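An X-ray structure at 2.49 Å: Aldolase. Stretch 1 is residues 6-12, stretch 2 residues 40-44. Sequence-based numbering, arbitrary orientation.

Stretch 1 6-12: QLREEMV
Stretch 2 (40-44) LLATP

A helix, residues 6-12 within a longer one, packs over a strand, 40-42, that runs out into loop at Thr43 and Pro44. The axes approach to 9.7 Å and run roughly the same way, 33° apart (signed crossing -33°). Helical phi/psi near -62/-43 holds throughout stretch 1, with Met11 N hydrogen-bonded to Leu7 O at 3.0 Å. The register sets Arg8 CA 7.6 Å from Leu41 CA and Met11 CA 8.0 Å from Thr43 CA.

Leu40 (-109/126) is buried but does not touch the helix. Leu41 (-92/133) carries the contact: its CB points toward the helix, and chi1 t, chi2 75° bring CD2 to 3.8 Å from Arg8 CA, 3.9 Å from Leu7 O and 4.1 Å from Met11 SD. Its CD1 lies over one face of the Arg8 guanidinium, 3.8 Å from Arg8 CZ; Arg8 (m, t, t, chi4 -95°) thus offers a flat surface to a methyl while its three nitrogens hydrogen-bond to partners outside the two stretches. Ala42 (-147/157) turns its CB away, leaving backbone for Met11 SD, 4.0 Å from Ala42 C. Thr43 (-75/140, chi1 p) sets CG2 3.8 Å from Met11 SD. Met11 (t, t, m) reaches back as well, CE 3.9 Å from Leu41 O. No hydrogen bond crosses; the contact is van der Waals packing, with Leu41 and Met11 the residues most covered.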

# COMPACT_ATOMS: atom_id res chain seq x y z
N GLN A 6 -27.06 -8.07 -12.18
CA GLN A 6 -26.26 -7.99 -10.97
C GLN A 6 -24.92 -8.68 -11.15
O GLN A 6 -23.92 -8.24 -10.56
CB GLN A 6 -27.02 -8.59 -9.80
CG GLN A 6 -28.39 -7.98 -9.63
CD GLN A 6 -29.39 -8.95 -9.07
OE1 GLN A 6 -29.37 -10.13 -9.40
NE2 GLN A 6 -30.27 -8.46 -8.23
N LEU A 7 -24.87 -9.74 -11.96
CA LEU A 7 -23.61 -10.43 -12.19
C LEU A 7 -22.65 -9.54 -12.98
O LEU A 7 -21.48 -9.41 -12.61
CB LEU A 7 -23.87 -11.75 -12.91
CG LEU A 7 -24.55 -12.85 -12.07
CD1 LEU A 7 -24.91 -14.09 -12.91
CD2 LEU A 7 -23.69 -13.25 -10.88
N ARG A 8 -23.13 -8.91 -14.06
CA ARG A 8 -22.30 -7.95 -14.77
C ARG A 8 -21.88 -6.83 -13.83
O ARG A 8 -20.72 -6.40 -13.83
CB ARG A 8 -23.06 -7.38 -15.98
CG ARG A 8 -23.20 -8.37 -17.11
CD ARG A 8 -23.91 -7.77 -18.30
NE ARG A 8 -24.08 -8.75 -19.36
CZ ARG A 8 -23.26 -8.90 -20.40
NH1 ARG A 8 -22.20 -8.12 -20.55
NH2 ARG A 8 -23.52 -9.84 -21.30
N GLU A 9 -22.82 -6.36 -13.02
CA GLU A 9 -22.54 -5.32 -12.04
C GLU A 9 -21.48 -5.75 -11.02
O GLU A 9 -20.51 -5.02 -10.79
CB GLU A 9 -23.86 -4.97 -11.34
CG GLU A 9 -23.87 -3.75 -10.44
CD GLU A 9 -23.07 -2.57 -10.95
OE1 GLU A 9 -22.61 -1.78 -10.10
OE2 GLU A 9 -22.92 -2.38 -12.19
N GLU A 10 -21.65 -6.94 -10.43
CA GLU A 10 -20.70 -7.47 -9.47
C GLU A 10 -19.30 -7.58 -10.07
O GLU A 10 -18.30 -7.31 -9.39
CB GLU A 10 -21.17 -8.84 -8.97
CG GLU A 10 -20.24 -9.51 -7.99
CD GLU A 10 -20.75 -9.39 -6.57
OE1 GLU A 10 -20.74 -10.41 -5.84
OE2 GLU A 10 -21.17 -8.27 -6.20
N MET A 11 -19.21 -7.99 -11.33
CA MET A 11 -17.91 -8.16 -11.96
C MET A 11 -17.19 -6.82 -12.09
O MET A 11 -16.00 -6.73 -11.79
CB MET A 11 -18.06 -8.82 -13.32
CG MET A 11 -16.75 -9.00 -14.07
SD MET A 11 -16.83 -10.29 -15.31
CE MET A 11 -17.02 -11.71 -14.24
N VAL A 12 -17.90 -5.78 -12.55
CA VAL A 12 -17.30 -4.45 -12.63
C VAL A 12 -16.86 -3.97 -11.25
O VAL A 12 -15.74 -3.47 -11.09
CB VAL A 12 -18.30 -3.47 -13.27
CG1 VAL A 12 -17.75 -2.03 -13.25
CG2 VAL A 12 -18.64 -3.90 -14.69
N LEU A 40 -20.51 -18.35 -19.95
CA LEU A 40 -19.48 -17.73 -19.13
C LEU A 40 -19.47 -16.23 -19.38
O LEU A 40 -19.38 -15.78 -20.53
CB LEU A 40 -18.11 -18.33 -19.47
CG LEU A 40 -17.15 -18.44 -18.31
CD1 LEU A 40 -17.88 -19.01 -17.10
CD2 LEU A 40 -16.00 -19.33 -18.72
N LEU A 41 -19.58 -15.46 -18.30
CA LEU A 41 -19.33 -14.02 -18.34
C LEU A 41 -17.86 -13.80 -17.98
O LEU A 41 -17.36 -14.38 -17.01
CB LEU A 41 -20.25 -13.28 -17.37
CG LEU A 41 -20.13 -11.76 -17.30
CD1 LEU A 41 -20.79 -11.13 -18.53
CD2 LEU A 41 -20.76 -11.20 -16.01
N ALA A 42 -17.16 -12.99 -18.76
CA ALA A 42 -15.73 -12.82 -18.55
C ALA A 42 -15.32 -11.40 -18.90
O ALA A 42 -15.99 -10.71 -19.67
CB ALA A 42 -14.91 -13.83 -19.37
N THR A 43 -14.20 -10.97 -18.32
CA THR A 43 -13.66 -9.66 -18.63
C THR A 43 -13.00 -9.69 -20.01
O THR A 43 -12.36 -10.67 -20.38
CB THR A 43 -12.64 -9.22 -17.57
OG1 THR A 43 -11.57 -10.16 -17.50
CG2 THR A 43 -13.29 -9.15 -16.20
N PRO A 44 -13.17 -8.64 -20.81
CA PRO A 44 -12.73 -8.70 -22.20
C PRO A 44 -11.21 -8.59 -22.32
O PRO A 44 -10.49 -8.31 -21.37
CB PRO A 44 -13.44 -7.52 -22.85
CG PRO A 44 -13.69 -6.56 -21.74
CD PRO A 44 -13.90 -7.40 -20.50